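Long-range contact in exoribonuclease II, mitochondrial (Candida glabrata, PDB 6F3H), which degrades RNA from the 3' end as the exoribonuclease component of the mitochondrial RNA degradosome, probably with magnesium: residues A621-R633 / R702-F715. The protein carries 1 engineered substitution. Residues are numbered along the deposited sequence; the frame is centred on the assembly and turned at random.
Sequences AFFQENKIPGVYR and RGPDLINHLQLHRF. With nucleotides of chain C.
Arg633 and Arg702 meet beside the backbone phosphates of the bound RNA at one end of this contact, which lies in the RNB domain, the catalytic domain of RNase II-type exonucleases. Residues 621-633 leave helix 603-625 through a Schellman motif and run along helix 703-716 into strand 632-634.

The polar link between the segments is the amide of Asn708. Its OD1 takes the backbone N-H of Val631 on a lone pair, in the carbonyl plane (Val631 N to Asn708 OD1 3.0 Å, N-H...O 168°). On the other branch, ND2 is bonded to Thr695 O and adds a weak bond to Val631 O, so the buried amide meets both backbone polar groups of Val631, firmly only at the N-H.

Apolar packing flanks this grip. Val631 splits its branches, CG1 against Pro704 CB (3.6 Å) and CG2 against Ile707 CG2. Further along, the edge of the Phe623 ring meets Asn708 O, while its CE1 lies 3.8 Å from Leu712 CD2. Phe715, with CG anti to the backbone N (chi1 177°), reaches back to the turn: Ile628 CD1 sits over the centre of its ring in a CH-pi contact, 4.2 Å from the centroid, and the Phe622 ring lies obliquely beside it.

At the RNA end the arginines serve successive phosphates. Asp705 holds Arg702 side-on through NE and NH2, with Thr695 and Ser698 bonding the carboxylate in turn. Arg633 NH2 lies over one face of the Arg702 guanidinium; Arg633 NH1 bonds weakly to U4 OP2 of chain C, and Arg702 NH1 donates to A5 OP2 of chain C at 3.3 Å.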
loop_
_atom_site.group_PDB
_atom_site.type_symbol
_atom_site.label_atom_id
_atom_site.label_comp_id
_atom_site.label_asym_id
_atom_site.label_seq_id
_atom_site.Cartn_x
_atom_site.Cartn_y
_atom_site.Cartn_z
ATOM N N ALA A 621 2.635 24.176 -2.378
ATOM C CA ALA A 621 2.507 25.553 -2.835
ATOM C C ALA A 621 3.575 25.877 -3.861
ATOM O O ALA A 621 3.295 26.461 -4.916
ATOM C CB ALA A 621 2.602 26.497 -1.644
ATOM N N PHE A 622 4.795 25.451 -3.585
ATOM C CA PHE A 622 5.928 25.792 -4.427
ATOM C C PHE A 622 5.776 25.195 -5.820
ATOM O O PHE A 622 5.926 25.897 -6.827
ATOM C CB PHE A 622 7.179 25.292 -3.725
ATOM C CG PHE A 622 8.462 25.719 -4.343
ATOM C CD1 PHE A 622 8.964 26.989 -4.124
ATOM C CD2 PHE A 622 9.234 24.811 -5.045
ATOM C CE1 PHE A 622 10.190 27.361 -4.647
ATOM C CE2 PHE A 622 10.453 25.175 -5.576
ATOM C CZ PHE A 622 10.935 26.447 -5.376
ATOM N N PHE A 623 5.424 23.912 -5.897
ATOM C CA PHE A 623 5.307 23.256 -7.195
ATOM C C PHE A 623 4.196 23.882 -8.020
ATOM O O PHE A 623 4.305 24.000 -9.247
ATOM C CB PHE A 623 5.058 21.763 -7.002
ATOM C CG PHE A 623 6.301 20.943 -7.018
ATOM C CD1 PHE A 623 7.269 21.127 -6.065
ATOM C CD2 PHE A 623 6.496 19.978 -7.974
ATOM C CE1 PHE A 623 8.419 20.376 -6.074
ATOM C CE2 PHE A 623 7.651 19.215 -7.982
ATOM C CZ PHE A 623 8.612 19.416 -7.027
ATOM N N GLN A 624 3.113 24.274 -7.363
ATOM C CA GLN A 624 1.990 24.849 -8.080
ATOM C C GLN A 624 2.324 26.243 -8.600
ATOM O O GLN A 624 2.084 26.553 -9.776
ATOM C CB GLN A 624 0.790 24.895 -7.154
ATOM C CG GLN A 624 0.217 23.543 -6.832
ATOM C CD GLN A 624 -0.871 23.638 -5.782
ATOM O OE1 GLN A 624 -2.059 23.677 -6.109
ATOM N NE2 GLN A 624 -0.474 23.698 -4.511
ATOM N N GLU A 625 2.875 27.102 -7.727
ATOM C CA GLU A 625 3.177 28.476 -8.115
ATOM C C GLU A 625 4.167 28.496 -9.257
ATOM O O GLU A 625 4.003 29.259 -10.213
ATOM C CB GLU A 625 3.723 29.273 -6.929
ATOM N N ASN A 626 5.160 27.622 -9.211
ATOM C CA ASN A 626 6.146 27.520 -10.273
ATOM C C ASN A 626 5.747 26.582 -11.400
ATOM O O ASN A 626 6.587 26.306 -12.269
ATOM C CB ASN A 626 7.474 27.079 -9.692
ATOM C CG ASN A 626 8.153 28.187 -8.972
ATOM O OD1 ASN A 626 8.875 28.980 -9.573
ATOM N ND2 ASN A 626 7.839 28.331 -7.694
ATOM N N LYS A 627 4.505 26.079 -11.398
ATOM C CA LYS A 627 3.991 25.226 -12.471
ATOM C C LYS A 627 4.928 24.042 -12.702
ATOM O O LYS A 627 5.429 23.817 -13.807
ATOM C CB LYS A 627 3.773 26.034 -13.758
ATOM N N ILE A 628 5.196 23.307 -11.631
ATOM C CA ILE A 628 6.060 22.126 -11.662
ATOM C C ILE A 628 5.198 20.874 -11.559
ATOM O O ILE A 628 4.277 20.821 -10.727
ATOM C CB ILE A 628 7.133 22.133 -10.553
ATOM C CG1 ILE A 628 7.802 23.494 -10.452
ATOM C CG2 ILE A 628 8.227 21.082 -10.839
ATOM C CD1 ILE A 628 8.903 23.545 -9.409
ATOM N N PRO A 629 5.425 19.883 -12.418
ATOM C CA PRO A 629 4.775 18.582 -12.258
ATOM C C PRO A 629 5.315 17.853 -11.040
ATOM O O PRO A 629 6.524 17.619 -10.922
ATOM C CB PRO A 629 5.154 17.849 -13.551
ATOM C CG PRO A 629 5.536 18.916 -14.504
ATOM C CD PRO A 629 6.151 19.988 -13.692
ATOM N N GLY A 630 4.401 17.447 -10.161
ATOM C CA GLY A 630 4.779 16.726 -8.964
ATOM C C GLY A 630 3.767 15.647 -8.635
ATOM O O GLY A 630 2.630 15.670 -9.100
ATOM N N VAL A 631 4.196 14.732 -7.773
ATOM C CA VAL A 631 3.365 13.649 -7.271
ATOM C C VAL A 631 2.789 14.073 -5.933
ATOM O O VAL A 631 3.500 14.107 -4.929
ATOM C CB VAL A 631 4.172 12.366 -7.103
ATOM C CG1 VAL A 631 3.245 11.245 -6.720
ATOM C CG2 VAL A 631 4.953 12.083 -8.363
ATOM N N TYR A 632 1.496 14.311 -5.896
ATOM C CA TYR A 632 0.855 14.752 -4.673
ATOM C C TYR A 632 0.270 13.555 -3.960
ATOM O O TYR A 632 0.175 12.467 -4.518
ATOM C CB TYR A 632 -0.235 15.788 -4.965
ATOM C CG TYR A 632 0.263 16.964 -5.771
ATOM C CD1 TYR A 632 0.611 16.821 -7.108
ATOM C CD2 TYR A 632 0.416 18.220 -5.184
ATOM C CE1 TYR A 632 1.089 17.891 -7.847
ATOM C CE2 TYR A 632 0.901 19.306 -5.915
ATOM C CZ TYR A 632 1.234 19.138 -7.254
ATOM O OH TYR A 632 1.712 20.191 -8.030
ATOM N N ARG A 633 -0.124 13.762 -2.710
ATOM C CA ARG A 633 -0.824 12.756 -1.940
ATOM C C ARG A 633 -2.118 13.406 -1.489
ATOM O O ARG A 633 -2.089 14.447 -0.826
ATOM C CB ARG A 633 -0.002 12.293 -0.740
ATOM C CG ARG A 633 -0.872 11.619 0.312
ATOM C CD ARG A 633 -0.085 11.033 1.457
ATOM N NE ARG A 633 1.209 10.544 1.022
ATOM C CZ ARG A 633 2.176 10.198 1.859
ATOM N NH1 ARG A 633 1.973 10.308 3.172
ATOM N NH2 ARG A 633 3.345 9.767 1.379
ATOM N N ARG A 702 10.483 6.563 -0.559
ATOM C CA ARG A 702 9.247 6.813 -1.288
ATOM C C ARG A 702 9.601 7.365 -2.657
ATOM O O ARG A 702 10.223 8.423 -2.755
ATOM C CB ARG A 702 8.350 7.804 -0.557
ATOM C CG ARG A 702 7.852 7.363 0.765
ATOM C CD ARG A 702 6.660 8.208 1.121
ATOM N NE ARG A 702 7.092 9.553 1.451
ATOM C CZ ARG A 702 6.851 10.154 2.606
ATOM N NH1 ARG A 702 6.153 9.529 3.544
ATOM N NH2 ARG A 702 7.282 11.395 2.805
ATOM N N GLY A 703 9.165 6.666 -3.715
ATOM C CA GLY A 703 9.312 7.097 -5.084
ATOM C C GLY A 703 8.678 8.435 -5.415
ATOM O O GLY A 703 9.279 9.217 -6.161
ATOM N N PRO A 704 7.474 8.727 -4.914
ATOM C CA PRO A 704 6.944 10.089 -5.110
ATOM C C PRO A 704 7.903 11.166 -4.633
ATOM O O PRO A 704 8.164 12.126 -5.367
ATOM C CB PRO A 704 5.661 10.090 -4.290
ATOM C CG PRO A 704 5.363 8.717 -3.994
ATOM C CD PRO A 704 6.537 7.862 -4.205
ATOM N N ASP A 705 8.443 11.033 -3.418
ATOM C CA ASP A 705 9.395 12.028 -2.953
ATOM C C ASP A 705 10.600 12.051 -3.867
ATOM O O ASP A 705 11.034 13.112 -4.311
ATOM C CB ASP A 705 9.817 11.758 -1.508
ATOM C CG ASP A 705 8.648 11.616 -0.600
ATOM O OD1 ASP A 705 7.687 10.968 -1.020
ATOM O OD2 ASP A 705 8.676 12.138 0.525
ATOM N N LEU A 706 11.106 10.880 -4.219
ATOM C CA LEU A 706 12.308 10.811 -5.034
ATOM C C LEU A 706 12.126 11.519 -6.364
ATOM O O LEU A 706 13.064 12.121 -6.886
ATOM C CB LEU A 706 12.696 9.360 -5.251
ATOM C CG LEU A 706 13.926 9.231 -6.133
ATOM C CD1 LEU A 706 15.136 9.810 -5.419
ATOM C CD2 LEU A 706 14.195 7.790 -6.471
ATOM N N ILE A 707 10.933 11.449 -6.938
ATOM C CA ILE A 707 10.685 12.116 -8.215
ATOM C C ILE A 707 10.544 13.619 -8.039
ATOM O O ILE A 707 11.034 14.404 -8.862
ATOM C CB ILE A 707 9.442 11.516 -8.871
ATOM C CG1 ILE A 707 9.860 10.287 -9.656
ATOM C CG2 ILE A 707 8.733 12.541 -9.711
ATOM C CD1 ILE A 707 8.776 9.752 -10.514
ATOM N N ASN A 708 9.850 14.041 -6.981
ATOM C CA ASN A 708 9.774 15.456 -6.644
ATOM C C ASN A 708 11.170 16.074 -6.510
ATOM O O ASN A 708 11.365 17.242 -6.857
ATOM C CB ASN A 708 8.968 15.622 -5.349
ATOM C CG ASN A 708 7.491 15.220 -5.508
ATOM O OD1 ASN A 708 6.944 15.279 -6.594
ATOM N ND2 ASN A 708 6.860 14.796 -4.420
ATOM N N HIS A 709 12.161 15.293 -6.051
ATOM C CA HIS A 709 13.520 15.814 -5.907
ATOM C C HIS A 709 14.191 16.054 -7.251
ATOM O O HIS A 709 14.851 17.086 -7.435
ATOM C CB HIS A 709 14.378 14.867 -5.086
ATOM C CG HIS A 709 14.243 15.073 -3.615
ATOM N ND1 HIS A 709 13.088 15.561 -3.042
ATOM C CD2 HIS A 709 15.100 14.832 -2.595
ATOM C CE1 HIS A 709 13.243 15.621 -1.732
ATOM N NE2 HIS A 709 14.455 15.185 -1.435
ATOM N N LEU A 710 14.056 15.114 -8.193
ATOM C CA LEU A 710 14.666 15.311 -9.502
ATOM C C LEU A 710 14.065 16.508 -10.197
ATOM O O LEU A 710 14.757 17.216 -10.934
ATOM C CB LEU A 710 14.481 14.084 -10.368
ATOM C CG LEU A 710 15.062 12.797 -9.794
ATOM C CD1 LEU A 710 14.157 11.606 -10.151
ATOM C CD2 LEU A 710 16.480 12.544 -10.267
ATOM N N GLN A 711 12.786 16.766 -9.961
ATOM C CA GLN A 711 12.222 17.977 -10.519
ATOM C C GLN A 711 12.867 19.193 -9.892
ATOM O O GLN A 711 13.083 20.205 -10.571
ATOM C CB GLN A 711 10.710 17.996 -10.299
ATOM C CG GLN A 711 9.967 16.902 -11.054
ATOM C CD GLN A 711 9.998 17.098 -12.562
ATOM O OE1 GLN A 711 9.032 17.579 -13.143
ATOM N NE2 GLN A 711 11.126 16.756 -13.197
ATOM N N LEU A 712 13.222 19.096 -8.614
ATOM C CA LEU A 712 13.852 20.222 -7.954
ATOM C C LEU A 712 15.253 20.450 -8.488
ATOM O O LEU A 712 15.588 21.564 -8.900
ATOM C CB LEU A 712 13.859 20.001 -6.448
ATOM C CG LEU A 712 12.468 20.257 -5.881
ATOM C CD1 LEU A 712 12.418 20.084 -4.388
ATOM C CD2 LEU A 712 12.035 21.638 -6.259
ATOM N N HIS A 713 16.060 19.395 -8.567
ATOM C CA HIS A 713 17.390 19.552 -9.132
ATOM C C HIS A 713 17.336 20.266 -10.466
ATOM O O HIS A 713 18.089 21.210 -10.711
ATOM C CB HIS A 713 18.035 18.199 -9.325
ATOM C CG HIS A 713 18.688 17.691 -8.098
ATOM N ND1 HIS A 713 20.034 17.405 -8.042
ATOM C CD2 HIS A 713 18.187 17.419 -6.873
ATOM C CE1 HIS A 713 20.336 16.974 -6.832
ATOM N NE2 HIS A 713 19.235 16.973 -6.104
ATOM N N ARG A 714 16.424 19.850 -11.332
ATOM C CA ARG A 714 16.344 20.487 -12.635
ATOM C C ARG A 714 15.992 21.948 -12.491
ATOM O O ARG A 714 16.650 22.822 -13.059
ATOM C CB ARG A 714 15.305 19.777 -13.496
ATOM C CG ARG A 714 15.722 18.396 -13.872
ATOM C CD ARG A 714 17.083 18.484 -14.519
ATOM N NE ARG A 714 17.392 17.279 -15.260
ATOM C CZ ARG A 714 16.896 17.020 -16.463
ATOM N NH1 ARG A 714 17.220 15.901 -17.089
ATOM N NH2 ARG A 714 16.067 17.881 -17.034
ATOM N N PHE A 715 15.001 22.231 -11.667
ATOM C CA PHE A 715 14.472 23.579 -11.565
ATOM C C PHE A 715 15.474 24.527 -10.941
ATOM O O PHE A 715 15.703 25.637 -11.437
ATOM C CB PHE A 715 13.219 23.545 -10.729
ATOM C CG PHE A 715 12.640 24.869 -10.494
ATOM C CD1 PHE A 715 11.996 25.544 -11.512
ATOM C CD2 PHE A 715 12.729 25.447 -9.252
ATOM C CE1 PHE A 715 11.438 26.779 -11.290
ATOM C CE2 PHE A 715 12.176 26.672 -9.021
ATOM C CZ PHE A 715 11.526 27.345 -10.036
ATOM P P U C 4 2.670 11.571 6.428
ATOM O OP1 U C 4 3.268 12.427 5.386
ATOM O OP2 U C 4 2.411 10.146 6.155
ATOM O "O5'" U C 4 3.669 11.619 7.633
ATOM C "C5'" U C 4 3.885 12.839 8.295
ATOM C "C4'" U C 4 4.814 12.605 9.423
ATOM O "O4'" U C 4 4.117 11.882 10.466
ATOM C "C3'" U C 4 5.974 11.704 9.086
ATOM O "O3'" U C 4 6.993 12.341 8.346
ATOM C "C2'" U C 4 6.387 11.195 10.454
ATOM O "O2'" U C 4 7.105 12.190 11.166
ATOM C "C1'" U C 4 5.021 11.015 11.121
ATOM N N1 U C 4 4.538 9.621 10.990
ATOM C C2 U C 4 4.917 8.759 11.997
ATOM O O2 U C 4 5.582 9.111 12.953
ATOM N N3 U C 4 4.478 7.474 11.861
ATOM C C4 U C 4 3.720 6.982 10.824
ATOM O O4 U C 4 3.406 5.788 10.856
ATOM C C5 U C 4 3.370 7.932 9.805
ATOM C C6 U C 4 3.781 9.191 9.918
ATOM P P A C 5 7.836 11.500 7.276
ATOM O OP1 A C 5 8.717 12.411 6.511
ATOM O OP2 A C 5 6.940 10.569 6.532
ATOM O "O5'" A C 5 8.779 10.615 8.184
ATOM C "C5'" A C 5 9.677 11.249 9.070
ATOM C "C4'" A C 5 10.208 10.309 10.114
ATOM O "O4'" A C 5 9.127 9.840 10.956
ATOM C "C3'" A C 5 10.864 9.038 9.609
ATOM O "O3'" A C 5 12.204 9.247 9.225
ATOM C "C2'" A C 5 10.732 8.118 10.805
ATOM O "O2'" A C 5 11.688 8.460 11.798
ATOM C "C1'" A C 5 9.346 8.500 11.307
ATOM N N9 A C 5 8.342 7.710 10.612
ATOM C C8 A C 5 7.626 8.007 9.479
ATOM N N7 A C 5 6.833 7.041 9.090
ATOM C C5 A C 5 7.082 6.060 10.032
ATOM C C6 A C 5 6.557 4.780 10.201
ATOM N N6 A C 5 5.639 4.250 9.382
ATOM N N1 A C 5 7.028 4.069 11.257
ATOM C C2 A C 5 7.950 4.611 12.073
ATOM N N3 A C 5 8.523 5.811 12.026
ATOM C C4 A C 5 8.022 6.462 10.968
#